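Local coordinates for protein fatty acid CoA ligase (Marinactinospora thermotolerans, PDB 6SQ8) that belongs to the ANL superfamily of AMP-binding enzymes and binds adenosine monophosphate and 1-ethanoyl-9H-pyrido[3,4-b]indole-3-carboxylic acid, at residues L31-Q34 / V35-L38; D183-V186 / S187-R191; P276-P279 / S280-A283. All coordinates share one frame; numbering follows the deposited sequence.

Contact 1. Residues L31-Q34 / V35-L38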
loop_
_atom_site.group_PDB
_atom_site.type_symbol
_atom_site.label_atom_id
_atom_site.label_comp_id
_atom_site.label_asym_id
_atom_site.label_seq_id
_atom_site.Cartn_x
_atom_site.Cartn_y
_atom_site.Cartn_z
ATOM N N LEU A 31 -15.794 -10.102 18.577
ATOM C CA LEU A 31 -15.695 -9.423 17.281
ATOM C C LEU A 31 -16.860 -9.856 16.382
ATOM O O LEU A 31 -17.493 -9.015 15.716
ATOM C CB LEU A 31 -14.343 -9.734 16.634
ATOM C CG LEU A 31 -14.175 -9.242 15.194
ATOM C CD1 LEU A 31 -14.289 -7.730 15.095
ATOM C CD2 LEU A 31 -12.859 -9.730 14.611
ATOM N N ARG A 32 -17.127 -11.170 16.363
ATOM C CA ARG A 32 -18.242 -11.737 15.595
ATOM C C ARG A 32 -19.532 -11.008 15.989
ATOM O O ARG A 32 -20.273 -10.525 15.113
ATOM C CB ARG A 32 -18.372 -13.243 15.844
ATOM C CG ARG A 32 -17.344 -14.113 15.140
ATOM C CD ARG A 32 -17.309 -15.494 15.789
ATOM N NE ARG A 32 -16.340 -16.420 15.211
ATOM C CZ ARG A 32 -16.424 -16.918 13.975
ATOM N NH1 ARG A 32 -17.475 -16.635 13.220
ATOM N NH2 ARG A 32 -15.442 -17.666 13.486
ATOM N N HIS A 33 -19.743 -10.891 17.311
ATOM C CA HIS A 33 -20.880 -10.193 17.883
ATOM C C HIS A 33 -20.981 -8.759 17.316
ATOM O O HIS A 33 -22.068 -8.310 16.932
ATOM C CB HIS A 33 -20.812 -10.231 19.422
ATOM C CG HIS A 33 -21.928 -9.477 20.079
ATOM N ND1 HIS A 33 -21.883 -8.097 20.288
ATOM C CD2 HIS A 33 -23.134 -9.886 20.546
ATOM C CE1 HIS A 33 -23.006 -7.705 20.862
ATOM N NE2 HIS A 33 -23.789 -8.783 21.026
ATOM N N GLN A 34 -19.850 -8.046 17.253
ATOM C CA GLN A 34 -19.835 -6.649 16.797
ATOM C C GLN A 34 -20.195 -6.543 15.312
ATOM O O GLN A 34 -20.803 -5.567 14.892
ATOM C CB GLN A 34 -18.485 -5.999 17.084
ATOM C CG GLN A 34 -18.578 -5.047 18.263
ATOM C CD GLN A 34 -18.992 -3.655 17.864
ATOM O OE1 GLN A 34 -18.857 -3.239 16.717
ATOM N NE2 GLN A 34 -19.491 -2.906 18.831
ATOM N N VAL A 35 -19.803 -7.543 14.522
ATOM C CA VAL A 35 -20.112 -7.533 13.110
ATOM C C VAL A 35 -21.631 -7.652 12.951
ATOM O O VAL A 35 -22.238 -6.913 12.161
ATOM C CB VAL A 35 -19.370 -8.644 12.345
ATOM C CG1 VAL A 35 -19.797 -8.683 10.882
ATOM C CG2 VAL A 35 -17.862 -8.482 12.448
ATOM N N ARG A 36 -22.218 -8.583 13.710
ATOM C CA ARG A 36 -23.654 -8.848 13.671
ATOM C C ARG A 36 -24.410 -7.558 14.025
ATOM O O ARG A 36 -25.333 -7.131 13.307
ATOM C CB ARG A 36 -24.029 -9.954 14.662
ATOM C CG ARG A 36 -23.457 -11.331 14.373
ATOM C CD ARG A 36 -23.973 -12.315 15.398
ATOM N NE ARG A 36 -23.063 -13.431 15.571
ATOM C CZ ARG A 36 -22.574 -13.836 16.735
ATOM N NH1 ARG A 36 -22.910 -13.186 17.838
ATOM N NH2 ARG A 36 -21.796 -14.915 16.801
ATOM N N LEU A 37 -23.976 -6.942 15.128
ATOM C CA LEU A 37 -24.543 -5.713 15.645
ATOM C C LEU A 37 -24.517 -4.608 14.582
ATOM O O LEU A 37 -25.547 -4.028 14.248
ATOM C CB LEU A 37 -23.735 -5.314 16.882
ATOM C CG LEU A 37 -24.399 -4.276 17.794
ATOM C CD1 LEU A 37 -24.053 -4.562 19.252
ATOM C CD2 LEU A 37 -24.014 -2.853 17.407
ATOM N N LEU A 38 -23.325 -4.327 14.052
ATOM C CA LEU A 38 -23.131 -3.251 13.104
ATOM C C LEU A 38 -23.880 -3.557 11.806
ATOM O O LEU A 38 -24.417 -2.647 11.175
ATOM C CB LEU A 38 -21.633 -3.107 12.827
ATOM C CG LEU A 38 -20.788 -2.577 13.972
ATOM C CD1 LEU A 38 -19.330 -2.632 13.621
ATOM C CD2 LEU A 38 -21.152 -1.152 14.272
#
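Two turns within helix 28-44 pair His33 with Leu37 and Gln34 with Leu38, each side chain four residues from its partner. The backbone holds this spacing through regular i to i+4 hydrogen bonds: Leu37 N gives to His33 O over 3.0 Å, nearly straight at 165°, and Leu38 N reaches Gln34 O at 2.9 Å. On the exposed side, the His33 ring and the Leu37 branch meet obliquely, CE1 of His33 lying 3.7 Å from CD1 of Leu37. Gln34 bends at chi2 (-87°), which brings its amide oxygen OE1 beside CG and CD1 of Leu38. Arg36 starts with CG anti to its carbonyl carbon and runs back along the preceding turn, laying one face of its guanidinium over CB of Arg32 and N of His33. NH2 of Arg36 comes 3.9 Å from CB of Arg32. The Arg32 chain leads away from this turn, past Met11, and its NH2 is hydrogen-bonded to Ile14 O, just after helix 5-13. Leu31 and Leu38 pack on Ala65 of helix 61-72, Gln34 on Trp61 and Arg62, and Val35 on Met11 of helix 5-13; the loop residues Ile135, Leu136 and Leu146 also touch this stretch.

Contact 2. Residues D183-V186 / S187-R191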
loop_
_atom_site.group_PDB
_atom_site.type_symbol
_atom_site.label_atom_id
_atom_site.label_comp_id
_atom_site.label_asym_id
_atom_site.label_seq_id
_atom_site.Cartn_x
_atom_site.Cartn_y
_atom_site.Cartn_z
ATOM N N ASP A 183 -5.495 -15.855 -0.539
ATOM C CA ASP A 183 -4.694 -16.995 -1.022
ATOM C C ASP A 183 -3.257 -16.530 -1.321
ATOM O O ASP A 183 -2.286 -17.225 -0.989
ATOM C CB ASP A 183 -5.371 -17.671 -2.210
ATOM C CG ASP A 183 -6.731 -18.271 -1.873
ATOM O OD1 ASP A 183 -6.791 -19.109 -0.960
ATOM O OD2 ASP A 183 -7.729 -17.888 -2.552
ATOM N N ALA A 184 -3.146 -15.352 -1.940
ATOM C CA ALA A 184 -1.872 -14.693 -2.174
ATOM C C ALA A 184 -1.149 -14.444 -0.847
ATOM O O ALA A 184 0.017 -14.842 -0.688
ATOM C CB ALA A 184 -2.104 -13.413 -2.925
ATOM N N ALA A 185 -1.858 -13.840 0.113
ATOM C CA ALA A 185 -1.278 -13.557 1.434
ATOM C C ALA A 185 -0.711 -14.841 2.047
ATOM O O ALA A 185 0.373 -14.826 2.586
ATOM C CB ALA A 185 -2.307 -12.922 2.349
ATOM N N VAL A 186 -1.460 -15.942 1.966
ATOM C CA VAL A 186 -1.022 -17.235 2.535
ATOM C C VAL A 186 0.245 -17.689 1.813
ATOM O O VAL A 186 1.160 -18.216 2.405
ATOM C CB VAL A 186 -2.120 -18.321 2.451
ATOM C CG1 VAL A 186 -1.594 -19.706 2.812
ATOM C CG2 VAL A 186 -3.315 -17.972 3.318
ATOM N N SER A 187 0.259 -17.500 0.506
ATOM C CA SER A 187 1.351 -17.985 -0.302
ATOM C C SER A 187 2.628 -17.196 0.028
ATOM O O SER A 187 3.687 -17.775 0.068
ATOM C CB SER A 187 0.958 -18.020 -1.755
ATOM O OG SER A 187 1.564 -17.019 -2.540
ATOM N N MET A 188 2.504 -15.910 0.356
ATOM C CA MET A 188 3.636 -15.041 0.732
ATOM C C MET A 188 4.052 -15.267 2.191
ATOM O O MET A 188 5.230 -15.297 2.463
ATOM C CB MET A 188 3.261 -13.561 0.607
ATOM C CG MET A 188 2.982 -13.116 -0.767
ATOM S SD MET A 188 2.798 -11.314 -0.875
ATOM C CE MET A 188 1.158 -11.057 -0.239
ATOM N N TYR A 189 3.079 -15.326 3.107
ATOM C CA TYR A 189 3.296 -15.065 4.535
ATOM C C TYR A 189 3.386 -16.350 5.374
ATOM O O TYR A 189 3.747 -16.294 6.552
ATOM C CB TYR A 189 2.200 -14.164 5.099
ATOM C CG TYR A 189 2.055 -12.816 4.433
ATOM C CD1 TYR A 189 3.099 -12.219 3.743
ATOM C CD2 TYR A 189 0.861 -12.122 4.513
ATOM C CE1 TYR A 189 2.948 -10.990 3.122
ATOM C CE2 TYR A 189 0.698 -10.894 3.897
ATOM C CZ TYR A 189 1.744 -10.322 3.205
ATOM O OH TYR A 189 1.565 -9.111 2.607
ATOM N N GLY A 190 3.087 -17.510 4.778
ATOM C CA GLY A 190 3.019 -18.784 5.504
ATOM C C GLY A 190 1.576 -19.167 5.802
ATOM O O GLY A 190 0.650 -18.375 5.624
ATOM N N ARG A 191 1.357 -20.424 6.194
ATOM C CA ARG A 191 0.090 -20.811 6.820
ATOM C C ARG A 191 0.054 -20.089 8.174
ATOM O O ARG A 191 1.112 -19.851 8.844
ATOM C CB ARG A 191 -0.083 -22.324 7.020
ATOM C CG ARG A 191 0.129 -23.197 5.791
ATOM C CD ARG A 191 -1.156 -23.630 5.121
ATOM N NE ARG A 191 -0.907 -24.452 3.942
ATOM C CZ ARG A 191 -0.772 -25.775 3.951
ATOM N NH1 ARG A 191 -0.664 -26.424 5.099
ATOM N NH2 ARG A 191 -0.766 -26.442 2.807
#
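Ala185 and Tyr189 touch along the last turn of helix 175-189, where the carbonyls of four successive residues each receive a backbone N-H. Ser187 N reaches Asp183 O, and Met188 N lies 2.9 Å from Ala184 O, nearly in line with that carbonyl. The Ser187 hydroxyl, its OG 3.2 Å from Ala184 O, is a second and weak donor to the carbonyl that already takes Met188 N. Tyr189 N binds Ala185 O at 2.8 Å, and Ala185 O also takes a weak hydrogen bond from Met188 N. The last bond is the least regular: Gly190 N is 3.1 Å from Val186 O, with an N-H...O angle of 136° and the donor above the carbonyl plane. Tyr189 CG stands anti to its carbonyl carbon (chi1 -59°), which swings the ring back along the helix until CD2 is 3.9 Å from Ala185 CB. Further out, Tyr189 OH has a weak hydrogen bond to Asn296 ND2, and Asp183 OD1 forms a salt bridge with Arg9. The carbonyls at the helix end are also taken up, Tyr189 O by His242 NE2 and Gly190 O by Trp194 NE1. Met188 packs against strands 293-299 and 303-308, and the Tyr189 side chain comes about 6 Å from the bound 1-ethanoyl-9H-pyrido[3,4-b]indole-3-carboxylic acid. Gly190 ends the helix with positive phi (101°), a backbone shape that glycine readily takes, in a helix C-terminus beside the pocket of that ligand.

Contact 3. Residues P276-P279 / S280-A283. With AMP (adenosine monophosphate), chain G.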
loop_
_atom_site.group_PDB
_atom_site.type_symbol
_atom_site.label_atom_id
_atom_site.label_comp_id
_atom_site.label_asym_id
_atom_site.label_seq_id
_atom_site.Cartn_x
_atom_site.Cartn_y
_atom_site.Cartn_z
ATOM N N PRO A 276 9.394 2.700 -3.656
ATOM C CA PRO A 276 10.660 2.128 -4.104
ATOM C C PRO A 276 11.613 2.043 -2.905
ATOM O O PRO A 276 11.637 2.939 -2.063
ATOM C CB PRO A 276 11.170 3.085 -5.193
ATOM C CG PRO A 276 9.968 3.949 -5.533
ATOM C CD PRO A 276 9.156 4.022 -4.254
ATOM N N ALA A 277 12.349 0.930 -2.836
ATOM C CA ALA A 277 13.237 0.647 -1.734
ATOM C C ALA A 277 14.634 1.141 -2.103
ATOM O O ALA A 277 15.013 1.130 -3.266
ATOM C CB ALA A 277 13.220 -0.824 -1.427
ATOM N N VAL A 278 15.380 1.594 -1.102
ATOM C CA VAL A 278 16.764 1.968 -1.259
ATOM C C VAL A 278 17.610 0.723 -1.024
ATOM O O VAL A 278 17.727 0.259 0.108
ATOM C CB VAL A 278 17.116 3.109 -0.291
ATOM C CG1 VAL A 278 18.590 3.439 -0.283
ATOM C CG2 VAL A 278 16.326 4.354 -0.619
ATOM N N PRO A 279 18.186 0.122 -2.086
ATOM C CA PRO A 279 18.883 -1.163 -1.973
ATOM C C PRO A 279 19.884 -1.280 -0.827
ATOM O O PRO A 279 19.919 -2.296 -0.165
ATOM C CB PRO A 279 19.605 -1.292 -3.315
ATOM C CG PRO A 279 18.664 -0.595 -4.264
ATOM C CD PRO A 279 18.139 0.593 -3.475
ATOM N N SER A 280 20.670 -0.231 -0.606
ATOM C CA SER A 280 21.730 -0.241 0.405
ATOM C C SER A 280 21.111 -0.270 1.806
ATOM O O SER A 280 21.691 -0.847 2.735
ATOM C CB SER A 280 22.674 0.931 0.239
ATOM O OG SER A 280 21.993 2.168 0.404
ATOM N N ARG A 281 19.934 0.348 1.953
ATOM C CA ARG A 281 19.285 0.471 3.247
ATOM C C ARG A 281 18.572 -0.854 3.566
ATOM O O ARG A 281 18.467 -1.264 4.732
ATOM C CB ARG A 281 18.394 1.715 3.254
ATOM C CG ARG A 281 18.638 2.591 4.472
ATOM C CD ARG A 281 18.986 4.034 4.156
ATOM N NE ARG A 281 17.903 5.025 4.331
ATOM C CZ ARG A 281 17.543 5.631 5.492
ATOM N NH1 ARG A 281 17.980 5.181 6.661
ATOM N NH2 ARG A 281 16.736 6.682 5.464
ATOM N N VAL A 282 18.106 -1.524 2.504
ATOM C CA VAL A 282 17.486 -2.830 2.580
ATOM C C VAL A 282 18.554 -3.848 2.976
ATOM O O VAL A 282 18.344 -4.652 3.885
ATOM C CB VAL A 282 16.821 -3.194 1.243
ATOM C CG1 VAL A 282 16.481 -4.683 1.128
ATOM C CG2 VAL A 282 15.596 -2.330 0.994
ATOM N N ALA A 283 19.701 -3.803 2.290
ATOM C CA ALA A 283 20.820 -4.695 2.600
ATOM C C ALA A 283 21.158 -4.586 4.097
ATOM O O ALA A 283 21.376 -5.592 4.765
ATOM C CB ALA A 283 22.015 -4.384 1.722
HETATM P P AMP G . -0.454 3.448 -6.386
HETATM O O1P AMP G . -1.291 2.268 -5.985
HETATM O O2P AMP G . -0.693 3.946 -7.818
HETATM O O3P AMP G . -0.510 4.527 -5.326
HETATM O "O5'" AMP G . 1.073 2.852 -6.316
HETATM C "C5'" AMP G . 1.680 1.935 -7.248
HETATM C "C4'" AMP G . 3.139 2.276 -7.539
HETATM O "O4'" AMP G . 3.946 2.317 -6.371
HETATM C "C3'" AMP G . 3.796 1.229 -8.393
HETATM O "O3'" AMP G . 3.609 1.660 -9.711
HETATM C "C2'" AMP G . 5.266 1.165 -7.984
HETATM O "O2'" AMP G . 6.209 1.937 -8.765
HETATM C "C1'" AMP G . 5.229 1.700 -6.563
HETATM N N9 AMP G . 5.453 0.568 -5.625
HETATM C C8 AMP G . 4.550 -0.042 -4.822
HETATM N N7 AMP G . 5.141 -1.042 -4.114
HETATM C C5 AMP G . 6.443 -1.076 -4.477
HETATM C C6 AMP G . 7.637 -1.886 -4.132
HETATM N N6 AMP G . 7.571 -2.870 -3.228
HETATM N N1 AMP G . 8.796 -1.584 -4.747
HETATM C C2 AMP G . 8.878 -0.579 -5.664
HETATM N N3 AMP G . 7.840 0.200 -6.041
HETATM C C4 AMP G . 6.632 -0.006 -5.480
#
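Val278, an aliphatic residue, occupies the N-cap of helix 279-289, and its carbonyl oxygen takes two backbone donors from the first turn. Val282 N lies 3.0 Å from Val278 O and nearly in line with the carbonyl, whereas Arg281 N, 2.9 Å from the same oxygen, sits well above the carbonyl plane. Pro279 follows in the first turn, where its lack of an N-H costs no helical bond, and its O receives Ala283 N at 2.9 Å. On one flank Ala277 CB meets CG2 of Val282 at 3.7 Å, and both side chains pack on Tyr251 and Tyr272. On another, CG1 of Val278, anti to its backbone N (chi1 173°), touches the OG of Ser280 (3.7 Å) and the CB of Arg281 (3.9 Å). Arg281 NH1 is paired with Glu255 in a salt bridge, and Tyr251 OH is hydrogen-bonded to Val278 N. Helix 409-418, which belongs largely to the C-terminal domain, covers Pro279 and Ser280, and Ser280 OG is hydrogen-bonded to Thr417 O. In the loop before the helix, Pro276 belongs to the adenosine monophosphate pocket: its CA comes 3.6 Å from C2 of the adenine.

In the fold
Along the chain the three contacts come in series, all inside the AMP-binding region that precedes the C-terminal domain. Contact 1 lies in helix 28-44, far from the centre of the chain, about 26 Å from contact 2 and 42 Å from contact 3, centre to centre, with contact 3 on the opposite side of the chain's centre. Contacts 2 and 3 are about 24 Å apart between centres, and two strands connect their surroundings: contact 2 ends helix 175-189 beside strand 293-299, which pairs in parallel with strand 269-273, whose following loop carries contact 3. The stretch that holds the AMP-pocket residue Pro276 also packs on helix 409-418, largely of the C-terminal domain.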